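Local coordinates for similar to N-acetyltransferase (Staphylococcus aureus subsp. aureus, PDB 4MBU), which probably transfers an acetyl group from acetyl-coenzyme A to an amine acceptor, as a member of the Gcn5-related N-acetyltransferase family, at residues 21-24 and 25-29; 39-42 and 43-46; 107-110 and 111-115; 127-130 and 131-135; 147-151 and 152-156. All coordinates share one frame; numbering follows the deposited sequence.

How the contacts relate
All five contacts are local and follow one another in series along the chain, so none nests in or crosses another. Contact 1 closes the C-terminal end of helix 13-26, and contact 2 is a turn inside the next helix, 38-50; their nearest atoms stay about 6 Å apart. Contact 3 ends helix 98-112, the crossover of the beta-alpha-beta unit between strands 82-89 and 117-123. Contact 4 runs along helix 127-135, which leads into strand 139-150, and contact 5 is the hairpin tip joining that strand to strand 153-163. Residues far apart in sequence meet there: Lys150 NZ lies 2.8 Å from Thr27 O, so contact 5 touches contact 1.

Contact 1 (21-24 and 25-29); sequences NDAI and INTTA
Thr27 turns its hydroxyl back onto the last turn of helix 13-26, where OG1 donates to Ala23 O at 2.9 Å. The hydroxyl lies in the plane of that carbonyl, on a lone pair. The backbone N of Thr27 binds the same oxygen from above the plane, 40° out of it, so two donors from one residue grip a single acceptor. A chi1 of 78° sets OG1 between the backbone N and the carbonyl carbon, and from there it also accepts from Ala29 N at 3.0 Å.

One residue back along the helix, Asp22 and Asn26 pass at a slant, with carboxylate and amide planes 72° apart. Their OD1 atoms are both acceptors, so the approach of Asp22 OD1 to Asn26 OD1 at 3.5 Å is only a proximity. On another side of the helix Ile24 CG2 meets Ile25 CD1 at 4.3 Å, while the Asn21 amide is engaged by the following loop, its OD1 accepting from Gln36 N. Thr27 is the first residue to leave helical phi/psi, and its OG1, accepting from the N two residues on, makes the exit from the helix an ST turn.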
loop_
_atom_site.group_PDB
_atom_site.type_symbol
_atom_site.label_atom_id
_atom_site.label_comp_id
_atom_site.label_asym_id
_atom_site.label_seq_id
_atom_site.Cartn_x
_atom_site.Cartn_y
_atom_site.Cartn_z
ATOM N N ASN A 21 0.809 1.815 -27.994
ATOM C CA ASN A 21 1.732 2.925 -28.200
ATOM C C ASN A 21 1.265 4.184 -27.489
ATOM O O ASN A 21 2.092 4.956 -26.998
ATOM C CB ASN A 21 1.993 3.184 -29.687
ATOM C CG ASN A 21 3.022 2.238 -30.263
ATOM O OD1 ASN A 21 3.817 1.647 -29.526
ATOM N ND2 ASN A 21 3.024 2.095 -31.589
ATOM N N ASP A 22 -0.053 4.367 -27.387
ATOM C CA ASP A 22 -0.572 5.530 -26.678
ATOM C C ASP A 22 -0.065 5.434 -25.241
ATOM O O ASP A 22 0.470 6.399 -24.675
ATOM C CB ASP A 22 -2.102 5.543 -26.715
ATOM C CG ASP A 22 -2.678 6.949 -26.720
ATOM O OD1 ASP A 22 -2.142 7.812 -27.450
ATOM O OD2 ASP A 22 -3.671 7.193 -26.002
ATOM N N ALA A 23 -0.153 4.227 -24.691
ATOM C CA ALA A 23 0.231 4.002 -23.309
ATOM C C ALA A 23 1.724 4.262 -23.146
ATOM O O ALA A 23 2.172 4.764 -22.102
ATOM C CB ALA A 23 -0.140 2.591 -22.884
ATOM N N ILE A 24 2.498 3.960 -24.187
ATOM C CA ILE A 24 3.939 4.149 -24.084
ATOM C C ILE A 24 4.223 5.638 -24.084
ATOM O O ILE A 24 5.054 6.124 -23.308
ATOM C CB ILE A 24 4.692 3.470 -25.232
ATOM C CG1 ILE A 24 4.819 1.973 -24.961
ATOM C CG2 ILE A 24 6.074 4.067 -25.408
ATOM C CD1 ILE A 24 5.348 1.205 -26.168
ATOM N N ILE A 25 3.495 6.375 -24.918
ATOM C CA ILE A 25 3.832 7.781 -25.117
ATOM C C ILE A 25 3.393 8.652 -23.938
ATOM O O ILE A 25 4.093 9.586 -23.556
ATOM C CB ILE A 25 3.266 8.320 -26.465
ATOM C CG1 ILE A 25 3.857 7.538 -27.641
ATOM C CG2 ILE A 25 3.566 9.808 -26.637
ATOM C CD1 ILE A 25 5.372 7.649 -27.752
ATOM N N ASN A 26 2.256 8.326 -23.334
ATOM C CA ASN A 26 1.637 9.238 -22.372
ATOM C C ASN A 26 1.599 8.800 -20.914
ATOM O O ASN A 26 1.299 9.603 -20.035
ATOM C CB ASN A 26 0.209 9.556 -22.818
ATOM C CG ASN A 26 0.176 10.265 -24.144
ATOM O OD1 ASN A 26 -0.273 9.704 -25.149
ATOM N ND2 ASN A 26 0.679 11.506 -24.166
ATOM N N THR A 27 1.859 7.527 -20.651
ATOM C CA THR A 27 1.671 7.014 -19.297
ATOM C C THR A 27 2.837 6.155 -18.851
ATOM O O THR A 27 3.728 5.823 -19.641
ATOM C CB THR A 27 0.377 6.165 -19.166
ATOM O OG1 THR A 27 0.613 4.864 -19.715
ATOM C CG2 THR A 27 -0.801 6.818 -19.906
ATOM N N THR A 28 2.796 5.777 -17.580
ATOM C CA THR A 28 3.767 4.871 -16.994
ATOM C C THR A 28 3.219 3.446 -16.960
ATOM O O THR A 28 3.712 2.603 -16.218
ATOM C CB THR A 28 4.066 5.285 -15.565
ATOM O OG1 THR A 28 2.843 5.294 -14.827
ATOM C CG2 THR A 28 4.672 6.678 -15.534
ATOM N N ALA A 29 2.180 3.190 -17.749
ATOM C CA ALA A 29 1.569 1.867 -17.791
ATOM C C ALA A 29 2.492 0.853 -18.485
ATOM O O ALA A 29 2.373 -0.354 -18.277
ATOM C CB ALA A 29 0.220 1.929 -18.495
#

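Contact 2 (39-42 and 43-46)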
loop_
_atom_site.group_PDB
_atom_site.type_symbol
_atom_site.label_atom_id
_atom_site.label_comp_id
_atom_site.label_asym_id
_atom_site.label_seq_id
_atom_site.Cartn_x
_atom_site.Cartn_y
_atom_site.Cartn_z
ATOM N N ASP A 39 5.682 -4.854 -36.823
ATOM C CA ASP A 39 6.367 -6.144 -36.925
ATOM C C ASP A 39 6.663 -6.740 -35.547
ATOM O O ASP A 39 6.560 -7.952 -35.345
ATOM C CB ASP A 39 7.676 -6.011 -37.714
ATOM C CG ASP A 39 7.456 -5.584 -39.156
ATOM O OD1 ASP A 39 6.311 -5.684 -39.649
ATOM O OD2 ASP A 39 8.443 -5.156 -39.797
ATOM N N GLU A 40 7.049 -5.880 -34.609
ATOM C CA GLU A 40 7.284 -6.309 -33.237
ATOM C C GLU A 40 5.987 -6.848 -32.636
ATOM O O GLU A 40 5.976 -7.892 -31.977
ATOM C CB GLU A 40 7.848 -5.148 -32.403
ATOM C CG GLU A 40 9.333 -4.883 -32.650
ATOM C CD GLU A 40 9.778 -3.498 -32.211
ATOM O OE1 GLU A 40 8.917 -2.607 -32.065
ATOM O OE2 GLU A 40 10.997 -3.297 -32.021
ATOM N N ARG A 41 4.890 -6.147 -32.899
ATOM C CA ARG A 41 3.587 -6.562 -32.398
ATOM C C ARG A 41 3.137 -7.892 -33.030
ATOM O O ARG A 41 2.586 -8.766 -32.342
ATOM C CB ARG A 41 2.563 -5.439 -32.604
ATOM C CG ARG A 41 1.155 -5.739 -32.116
ATOM C CD ARG A 41 1.106 -6.220 -30.667
ATOM N NE ARG A 41 1.676 -5.282 -29.700
ATOM C CZ ARG A 41 1.496 -5.369 -28.383
ATOM N NH1 ARG A 41 0.752 -6.343 -27.877
ATOM N NH2 ARG A 41 2.061 -4.486 -27.566
ATOM N N ILE A 42 3.415 -8.067 -34.320
ATOM C CA ILE A 42 3.058 -9.306 -35.008
ATOM C C ILE A 42 3.883 -10.478 -34.479
ATOM O O ILE A 42 3.361 -11.583 -34.284
ATOM C CB ILE A 42 3.203 -9.172 -36.541
ATOM C CG1 ILE A 42 2.149 -8.203 -37.084
ATOM C CG2 ILE A 42 3.037 -10.521 -37.217
ATOM C CD1 ILE A 42 2.450 -7.676 -38.486
ATOM N N ALA A 43 5.168 -10.232 -34.228
ATOM C CA ALA A 43 6.034 -11.255 -33.643
ATOM C C ALA A 43 5.529 -11.638 -32.247
ATOM O O ALA A 43 5.539 -12.813 -31.865
ATOM C CB ALA A 43 7.474 -10.764 -33.574
ATOM N N TRP A 44 5.098 -10.628 -31.493
ATOM C CA TRP A 44 4.508 -10.826 -30.168
ATOM C C TRP A 44 3.289 -11.749 -30.253
ATOM O O TRP A 44 3.189 -12.731 -29.515
ATOM C CB TRP A 44 4.149 -9.461 -29.565
ATOM C CG TRP A 44 3.298 -9.478 -28.313
ATOM C CD1 TRP A 44 3.732 -9.523 -27.012
ATOM C CD2 TRP A 44 1.870 -9.399 -28.252
ATOM N NE1 TRP A 44 2.656 -9.485 -26.151
ATOM C CE2 TRP A 44 1.501 -9.414 -26.890
ATOM C CE3 TRP A 44 0.863 -9.332 -29.221
ATOM C CZ2 TRP A 44 0.172 -9.362 -26.476
ATOM C CZ3 TRP A 44 -0.455 -9.271 -28.809
ATOM C CH2 TRP A 44 -0.790 -9.289 -27.449
ATOM N N PHE A 45 2.386 -11.443 -31.178
ATOM C CA PHE A 45 1.186 -12.246 -31.412
ATOM C C PHE A 45 1.511 -13.692 -31.802
ATOM O O PHE A 45 0.909 -14.641 -31.281
ATOM C CB PHE A 45 0.316 -11.593 -32.491
ATOM C CG PHE A 45 -0.949 -12.348 -32.794
ATOM C CD1 PHE A 45 -2.075 -12.180 -32.005
ATOM C CD2 PHE A 45 -1.020 -13.208 -33.879
ATOM C CE1 PHE A 45 -3.251 -12.865 -32.281
ATOM C CE2 PHE A 45 -2.190 -13.894 -34.160
ATOM C CZ PHE A 45 -3.305 -13.722 -33.357
ATOM N N GLU A 46 2.462 -13.859 -32.715
ATOM C CA GLU A 46 2.840 -15.196 -33.170
ATOM C C GLU A 46 3.449 -15.996 -32.023
ATOM O O GLU A 46 3.162 -17.182 -31.858
ATOM C CB GLU A 46 3.812 -15.116 -34.351
ATOM C CG GLU A 46 3.184 -14.647 -35.663
ATOM C CD GLU A 46 4.188 -14.605 -36.808
ATOM O OE1 GLU A 46 5.353 -15.013 -36.599
ATOM O OE2 GLU A 46 3.812 -14.167 -37.918
#
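Arg41 and Trp44, three residues apart on helix 38-50, make a cation-pi pair. Arg41 CZ stands 4.1 Å from the centroid of the Trp44 six-membered ring and only 14° off the ring normal. The closest part is one corner of the guanidinium: NH1 sits over the ring centre, 3.0 Å above its plane, while the two planes are inclined by 57°, so the groups are not stacked flat. Both side chains leave the helix in the same direction. The bends in the arginine chain at chi2 and chi3 fold it back over the indole, bringing CD to 3.4 Å from Trp44 CE3 as an aliphatic contact.

Backbone hydrogen bonds form the regular i to i+4 series, for example Phe45 N to Arg41 O at 2.9 Å. On another flank Ile42 CG2 only brushes the carboxylate of Glu46, 3.8 Å from OE2, a van der Waals contact.

Further partners hold the guanidinium, for NE donates to Gln36 OE1 and Tyr20 makes a second cation-pi contact. A buried charge is thus met by two aromatic rings and an amide oxygen, which would probably stabilise its positive state.

Contact 3 (107-110 and 111-115)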
loop_
_atom_site.group_PDB
_atom_site.type_symbol
_atom_site.label_atom_id
_atom_site.label_comp_id
_atom_site.label_asym_id
_atom_site.label_seq_id
_atom_site.Cartn_x
_atom_site.Cartn_y
_atom_site.Cartn_z
ATOM N N ILE A 107 -9.032 -13.923 -15.420
ATOM C CA ILE A 107 -9.118 -14.782 -14.242
ATOM C C ILE A 107 -9.785 -16.116 -14.583
ATOM O O ILE A 107 -9.276 -17.170 -14.202
ATOM C CB ILE A 107 -9.855 -14.102 -13.059
ATOM C CG1 ILE A 107 -9.060 -12.901 -12.554
ATOM C CG2 ILE A 107 -10.030 -15.079 -11.901
ATOM C CD1 ILE A 107 -9.752 -12.165 -11.428
ATOM N N VAL A 108 -10.908 -16.085 -15.303
ATOM C CA VAL A 108 -11.541 -17.362 -15.667
ATOM C C VAL A 108 -10.592 -18.243 -16.499
ATOM O O VAL A 108 -10.510 -19.465 -16.288
ATOM C CB VAL A 108 -12.956 -17.223 -16.344
ATOM C CG1 VAL A 108 -13.843 -16.215 -15.598
ATOM C CG2 VAL A 108 -12.848 -16.860 -17.816
ATOM N N GLU A 109 -9.852 -17.629 -17.418
ATOM C CA GLU A 109 -8.910 -18.405 -18.223
ATOM C C GLU A 109 -7.774 -18.976 -17.367
ATOM O O GLU A 109 -7.366 -20.130 -17.546
ATOM C CB GLU A 109 -8.338 -17.545 -19.351
ATOM C CG GLU A 109 -7.594 -18.328 -20.414
ATOM C CD GLU A 109 -8.528 -19.108 -21.336
ATOM O OE1 GLU A 109 -9.767 -19.032 -21.158
ATOM O OE2 GLU A 109 -8.017 -19.797 -22.247
ATOM N N ALA A 110 -7.276 -18.168 -16.433
ATOM C CA ALA A 110 -6.191 -18.572 -15.536
ATOM C C ALA A 110 -6.595 -19.762 -14.680
ATOM O O ALA A 110 -5.807 -20.700 -14.484
ATOM C CB ALA A 110 -5.782 -17.408 -14.648
ATOM N N LYS A 111 -7.812 -19.708 -14.146
ATOM C CA LYS A 111 -8.325 -20.817 -13.356
ATOM C C LYS A 111 -8.494 -22.060 -14.222
ATOM O O LYS A 111 -8.137 -23.158 -13.803
ATOM C CB LYS A 111 -9.656 -20.453 -12.691
ATOM C CG LYS A 111 -9.557 -19.396 -11.588
ATOM C CD LYS A 111 -10.942 -19.130 -11.006
ATOM C CE LYS A 111 -10.948 -18.007 -9.968
ATOM N NZ LYS A 111 -10.603 -18.476 -8.597
ATOM N N ALA A 112 -9.028 -21.893 -15.430
ATOM C CA ALA A 112 -9.266 -23.057 -16.301
ATOM C C ALA A 112 -7.975 -23.761 -16.735
ATOM O O ALA A 112 -7.970 -24.969 -17.018
ATOM C CB ALA A 112 -10.098 -22.672 -17.515
ATOM N N LYS A 113 -6.880 -23.010 -16.789
ATOM C CA LYS A 113 -5.595 -23.585 -17.169
ATOM C C LYS A 113 -4.779 -24.059 -15.956
ATOM O O LYS A 113 -3.638 -24.477 -16.104
ATOM C CB LYS A 113 -4.799 -22.599 -18.027
ATOM C CG LYS A 113 -5.448 -22.306 -19.379
ATOM C CD LYS A 113 -4.648 -21.281 -20.183
ATOM C CE LYS A 113 -4.321 -21.799 -21.582
ATOM N NZ LYS A 113 -5.543 -22.280 -22.294
ATOM N N GLY A 114 -5.363 -23.984 -14.763
ATOM C CA GLY A 114 -4.748 -24.569 -13.583
ATOM C C GLY A 114 -3.603 -23.803 -12.936
ATOM O O GLY A 114 -2.817 -24.381 -12.181
ATOM N N TYR A 115 -3.485 -22.508 -13.216
ATOM C CA TYR A 115 -2.452 -21.721 -12.557
ATOM C C TYR A 115 -2.820 -21.525 -11.088
ATOM O O TYR A 115 -3.974 -21.721 -10.698
ATOM C CB TYR A 115 -2.226 -20.390 -13.287
ATOM C CG TYR A 115 -1.633 -20.589 -14.672
ATOM C CD1 TYR A 115 -0.294 -20.909 -14.824
ATOM C CD2 TYR A 115 -2.418 -20.476 -15.820
ATOM C CE1 TYR A 115 0.261 -21.098 -16.075
ATOM C CE2 TYR A 115 -1.869 -20.664 -17.090
ATOM C CZ TYR A 115 -0.529 -20.976 -17.200
ATOM O OH TYR A 115 0.045 -21.165 -18.434
#
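Ala110 and Lys111 are neighbours in sequence, yet each makes its main contact in a different direction at the end of helix 98-112. Ala110 O receives Tyr115 N at 3.2 Å, nearly in line with the carbonyl, and the same oxygen lies at the edge of the Tyr115 ring, 3.6 Å from CD2. Gly114, with phi 78°, makes the reversal, and its N donates to Lys111 O; the two bonds back into the last turn complete a Schellman motif. The methyl group of Ala110 packs on Phe70 and Ile83 of the sheet.

Lys111 lies alongside Ile107, both pointing the same way. Its chain is extended as far as CE, which rests 3.6 Å from Ile107 CG2, and then bends at chi4 (-85°), where NZ donates to Leu164 O.

Glu109 reaches its partner through a bend at chi2 (74°). OE2 stands 3.5 Å from Lys113 NZ, a salt bridge in which the two chains cross, whereas OE1 pairs with Arg105 one turn back. One carboxylate therefore shares its charge between two cations, which should keep it ionised, while the long lysine pair is probably the looser of the two partnerships and adds a modest tie across the helix end.

Contact 4 (127-130 and 131-135). With CD (cadmium ion), chain D.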
loop_
_atom_site.group_PDB
_atom_site.type_symbol
_atom_site.label_atom_id
_atom_site.label_comp_id
_atom_site.label_asym_id
_atom_site.label_seq_id
_atom_site.Cartn_x
_atom_site.Cartn_y
_atom_site.Cartn_z
ATOM N N GLU A 127 -3.904 4.562 -9.859
ATOM C CA GLU A 127 -4.930 4.418 -8.840
ATOM C C GLU A 127 -6.139 3.608 -9.305
ATOM O O GLU A 127 -6.652 2.776 -8.559
ATOM C CB GLU A 127 -5.369 5.807 -8.402
ATOM C CG GLU A 127 -6.354 5.854 -7.272
ATOM C CD GLU A 127 -6.502 7.273 -6.803
ATOM O OE1 GLU A 127 -7.285 7.560 -5.872
ATOM O OE2 GLU A 127 -5.802 8.107 -7.400
ATOM N N ALA A 128 -6.606 3.870 -10.524
ATOM C CA ALA A 128 -7.748 3.137 -11.063
ATOM C C ALA A 128 -7.432 1.637 -11.161
ATOM O O ALA A 128 -8.282 0.777 -10.867
ATOM C CB ALA A 128 -8.143 3.692 -12.422
ATOM N N SER A 129 -6.213 1.318 -11.580
ATOM C CA SER A 129 -5.842 -0.087 -11.740
ATOM C C SER A 129 -5.764 -0.775 -10.380
ATOM O O SER A 129 -6.233 -1.898 -10.203
ATOM C CB SER A 129 -4.516 -0.220 -12.482
ATOM O OG SER A 129 -4.199 -1.592 -12.658
ATOM N N ILE A 130 -5.175 -0.090 -9.412
ATOM C CA ILE A 130 -5.088 -0.633 -8.060
ATOM C C ILE A 130 -6.474 -0.886 -7.482
ATOM O O ILE A 130 -6.742 -1.957 -6.928
ATOM C CB ILE A 130 -4.297 0.308 -7.136
ATOM C CG1 ILE A 130 -2.812 0.312 -7.540
ATOM C CG2 ILE A 130 -4.488 -0.093 -5.671
ATOM C CD1 ILE A 130 -1.987 1.431 -6.877
ATOM N N LYS A 131 -7.358 0.099 -7.609
ATOM C CA LYS A 131 -8.735 -0.059 -7.143
ATOM C C LYS A 131 -9.442 -1.236 -7.829
ATOM O O LYS A 131 -10.179 -2.007 -7.189
ATOM C CB LYS A 131 -9.517 1.238 -7.376
ATOM C CG LYS A 131 -11.005 1.103 -7.129
ATOM C CD LYS A 131 -11.773 2.340 -7.597
ATOM C CE LYS A 131 -12.990 2.577 -6.712
ATOM N NZ LYS A 131 -12.586 2.713 -5.284
ATOM N N LEU A 132 -9.215 -1.377 -9.133
ATOM C CA LEU A 132 -9.832 -2.475 -9.896
ATOM C C LEU A 132 -9.331 -3.821 -9.398
ATOM O O LEU A 132 -10.075 -4.800 -9.305
ATOM C CB LEU A 132 -9.505 -2.328 -11.383
ATOM C CG LEU A 132 -9.977 -3.496 -12.245
ATOM C CD1 LEU A 132 -11.490 -3.519 -12.312
ATOM C CD2 LEU A 132 -9.368 -3.427 -13.632
ATOM N N HIS A 133 -8.052 -3.879 -9.073
ATOM C CA HIS A 133 -7.501 -5.151 -8.640
ATOM C C HIS A 133 -7.951 -5.518 -7.238
ATOM O O HIS A 133 -8.269 -6.683 -6.962
ATOM C CB HIS A 133 -5.983 -5.158 -8.804
ATOM C CG HIS A 133 -5.558 -5.427 -10.210
ATOM N ND1 HIS A 133 -5.605 -4.466 -11.199
ATOM C CD2 HIS A 133 -5.143 -6.566 -10.812
ATOM C CE1 HIS A 133 -5.198 -4.996 -12.340
ATOM N NE2 HIS A 133 -4.917 -6.269 -12.131
ATOM N N GLN A 134 -7.993 -4.521 -6.358
ATOM C CA GLN A 134 -8.540 -4.730 -5.026
ATOM C C GLN A 134 -9.971 -5.246 -5.123
ATOM O O GLN A 134 -10.363 -6.125 -4.356
ATOM C CB GLN A 134 -8.506 -3.426 -4.220
ATOM C CG GLN A 134 -7.101 -2.965 -3.830
ATOM C CD GLN A 134 -7.139 -1.699 -2.992
ATOM O OE1 GLN A 134 -7.800 -0.728 -3.360
ATOM N NE2 GLN A 134 -6.438 -1.707 -1.857
ATOM N N LYS A 135 -10.747 -4.697 -6.061
ATOM C CA LYS A 135 -12.127 -5.157 -6.260
ATOM C C LYS A 135 -12.195 -6.659 -6.537
ATOM O O LYS A 135 -13.106 -7.334 -6.068
ATOM C CB LYS A 135 -12.819 -4.382 -7.392
ATOM C CG LYS A 135 -14.318 -4.686 -7.521
ATOM C CD LYS A 135 -14.990 -3.921 -8.677
ATOM C CE LYS A 135 -14.789 -4.625 -10.018
ATOM N NZ LYS A 135 -15.666 -4.107 -11.123
HETATM CD CD CD D . -6.604 10.301 -6.515
HETATM O O HOH W 1 -8.923 10.546 -7.243
#
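Lys131 opens the second half of helix 127-135 by donating its N to Glu127 O, the first of a run of i to i+4 bonds. This helix comes directly after strand 117-123 in the acetyltransferase fold and packs on that strand. The Glu127 side chain is fully extended and carries OE2 to a cadmium ion at 2.5 Å. Water 1 and His140 ND1 of the third subunit also bind the metal, so the site bridges two subunits in the crystal.

Leu132 N follows with a bond to Ala128 O, while the leucine side chain turns to Ala99 and Ser100 of helix 98-112. His133 then grips Ser129 O twice: its backbone N and its ring ND1 arrive from opposite faces of that carbonyl, the ring nitrogen 41° out of the plane. The oxygen stays within 5° of the imidazole plane. The bond from His133 ND1 to Ser129 O measures 2.8 Å, and Ser129 OG lies 3.5 Å from the same ND1. NE2 hydrogen-bonds His85 NE2, so both ring nitrogens have partners, and Phe138 meets the ring edge-to-face.

Gln134 runs alongside Ile130, and its NE2 donates to His140 O of the second subunit, while Gln134 OE1 reaches to 4.1 Å from Ile130 CG2.

Contact 5 (147-151 and 152-156); sequences VGYKF and DYWLD
Tyr149 and Trp154 face each other as a non-hydrogen-bonded pair near the tip of the hairpin, and their rings form the main aromatic contact. The edge of the tyrosine meets the indole face: CD1 stands over the middle of the indole, near its shared CD2-CE2 bond, 3.6 Å above the plane, with planes inclined by 53°. Arg116 and Tyr81 of the fourth subunit also contact Trp154, so the pair belongs to a subunit interface.

A second aromatic group lies on the sheet face of Lys150 and Tyr153. Tyr153 has chi1 50°, which brings its ring against the turn, with Lys150 O over its face, 3.6 Å above the ring plane; Tyr153 CE2 touches Phe151 CB at 3.6 Å. Next to this, Leu155 CD1 packs against Lys150 CB at 3.7 Å.

Backbone bonds set the register. Lys150 and Tyr153 exchange two, each 3.1 Å between N and O, and Leu155 N binds Gly148 O at 2.8 Å. Leu155 O accepts from Gly148 N and, weakly, from Val147 N.

Lys150 reaches away from the hairpin, extended throughout (chi2 to chi4 near 180°). Its NZ lies among four backbone oxygens, those of Ile24, Thr27, Val30 and Thr32, which share its three N-H groups, probably balance its buried charge and fasten the hairpin to the end of helix 13-26. The motif is a tight antiparallel hairpin, closed by a type I' turn from Lys150 to Tyr153 and marked by a classic beta bulge at Val147 and Gly148 opposite Leu155.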
loop_
_atom_site.group_PDB
_atom_site.type_symbol
_atom_site.label_atom_id
_atom_site.label_comp_id
_atom_site.label_asym_id
_atom_site.label_seq_id
_atom_site.Cartn_x
_atom_site.Cartn_y
_atom_site.Cartn_z
ATOM N N VAL A 147 12.376 1.629 -9.061
ATOM C CA VAL A 147 12.805 0.581 -9.989
ATOM C C VAL A 147 12.706 1.055 -11.415
ATOM O O VAL A 147 13.358 0.486 -12.303
ATOM C CB VAL A 147 11.980 -0.735 -9.899
ATOM C CG1 VAL A 147 12.358 -1.523 -8.685
ATOM C CG2 VAL A 147 10.480 -0.437 -9.941
ATOM N N GLY A 148 11.861 2.057 -11.653
ATOM C CA GLY A 148 11.726 2.559 -13.012
ATOM C C GLY A 148 12.111 4.021 -13.124
ATOM O O GLY A 148 12.195 4.707 -12.113
ATOM N N TYR A 149 12.364 4.497 -14.341
ATOM C CA TYR A 149 12.635 5.916 -14.569
ATOM C C TYR A 149 11.985 6.345 -15.890
ATOM O O TYR A 149 12.316 5.829 -16.962
ATOM C CB TYR A 149 14.154 6.192 -14.599
ATOM C CG TYR A 149 14.546 7.669 -14.677
ATOM C CD1 TYR A 149 14.459 8.491 -13.560
ATOM C CD2 TYR A 149 15.026 8.229 -15.858
ATOM C CE1 TYR A 149 14.822 9.833 -13.615
ATOM C CE2 TYR A 149 15.392 9.574 -15.926
ATOM C CZ TYR A 149 15.284 10.368 -14.800
ATOM O OH TYR A 149 15.636 11.699 -14.841
ATOM N N LYS A 150 11.054 7.286 -15.816
ATOM C CA LYS A 150 10.374 7.758 -17.017
ATOM C C LYS A 150 9.832 9.159 -16.778
ATOM O O LYS A 150 9.479 9.513 -15.640
ATOM C CB LYS A 150 9.236 6.804 -17.396
ATOM C CG LYS A 150 8.760 6.929 -18.847
ATOM C CD LYS A 150 7.631 5.924 -19.143
ATOM C CE LYS A 150 7.117 6.079 -20.572
ATOM N NZ LYS A 150 6.066 5.076 -20.926
ATOM N N PHE A 151 9.788 9.957 -17.840
ATOM C CA PHE A 151 9.305 11.339 -17.743
ATOM C C PHE A 151 10.088 12.101 -16.665
ATOM O O PHE A 151 9.518 12.916 -15.941
ATOM C CB PHE A 151 7.803 11.364 -17.409
ATOM C CG PHE A 151 6.930 10.685 -18.438
ATOM C CD1 PHE A 151 7.201 10.803 -19.793
ATOM C CD2 PHE A 151 5.829 9.934 -18.042
ATOM C CE1 PHE A 151 6.381 10.186 -20.737
ATOM C CE2 PHE A 151 5.015 9.311 -18.977
ATOM C CZ PHE A 151 5.292 9.441 -20.325
ATOM N N ASP A 152 11.379 11.791 -16.540
ATOM C CA ASP A 152 12.285 12.483 -15.617
ATOM C C ASP A 152 12.027 12.263 -14.133
ATOM O O ASP A 152 12.608 12.960 -13.293
ATOM C CB ASP A 152 12.287 13.979 -15.888
ATOM C CG ASP A 152 12.628 14.295 -17.309
ATOM O OD1 ASP A 152 13.487 13.603 -17.886
ATOM O OD2 ASP A 152 12.022 15.229 -17.837
ATOM N N TYR A 153 11.180 11.299 -13.800
ATOM C CA TYR A 153 11.042 10.943 -12.391
ATOM C C TYR A 153 11.164 9.440 -12.103
ATOM O O TYR A 153 11.011 8.595 -12.998
ATOM C CB TYR A 153 9.784 11.561 -11.777
ATOM C CG TYR A 153 8.510 11.337 -12.552
ATOM C CD1 TYR A 153 7.829 10.125 -12.468
ATOM C CD2 TYR A 153 7.961 12.348 -13.334
ATOM C CE1 TYR A 153 6.646 9.914 -13.161
ATOM C CE2 TYR A 153 6.775 12.147 -14.036
ATOM C CZ TYR A 153 6.124 10.924 -13.945
ATOM O OH TYR A 153 4.946 10.711 -14.629
ATOM N N TRP A 154 11.474 9.119 -10.853
ATOM C CA TRP A 154 11.632 7.735 -10.447
ATOM C C TRP A 154 10.263 7.097 -10.241
ATOM O O TRP A 154 9.323 7.763 -9.828
ATOM C CB TRP A 154 12.513 7.652 -9.198
ATOM C CG TRP A 154 13.920 8.075 -9.501
ATOM C CD1 TRP A 154 14.490 9.294 -9.239
ATOM C CD2 TRP A 154 14.929 7.295 -10.162
ATOM N NE1 TRP A 154 15.795 9.314 -9.690
ATOM C CE2 TRP A 154 16.089 8.100 -10.257
ATOM C CE3 TRP A 154 14.964 5.995 -10.680
ATOM C CZ2 TRP A 154 17.271 7.646 -10.849
ATOM C CZ3 TRP A 154 16.137 5.544 -11.262
ATOM C CH2 TRP A 154 17.275 6.368 -11.347
ATOM N N LEU A 155 10.160 5.812 -10.557
ATOM C CA LEU A 155 8.893 5.083 -10.567
ATOM C C LEU A 155 8.967 3.909 -9.597
ATOM O O LEU A 155 10.001 3.211 -9.513
ATOM C CB LEU A 155 8.587 4.528 -11.961
ATOM C CG LEU A 155 8.672 5.438 -13.181
ATOM C CD1 LEU A 155 8.402 4.640 -14.465
ATOM C CD2 LEU A 155 7.670 6.578 -13.052
ATOM N N ASP A 156 7.853 3.700 -8.897
ATOM C CA ASP A 156 7.701 2.606 -7.948
ATOM C C ASP A 156 6.754 1.578 -8.543
ATOM O O ASP A 156 5.686 1.927 -9.049
ATOM C CB ASP A 156 7.116 3.115 -6.618
ATOM C CG ASP A 156 7.985 4.188 -5.951
ATOM O OD1 ASP A 156 9.168 4.350 -6.316
ATOM O OD2 ASP A 156 7.476 4.867 -5.042
#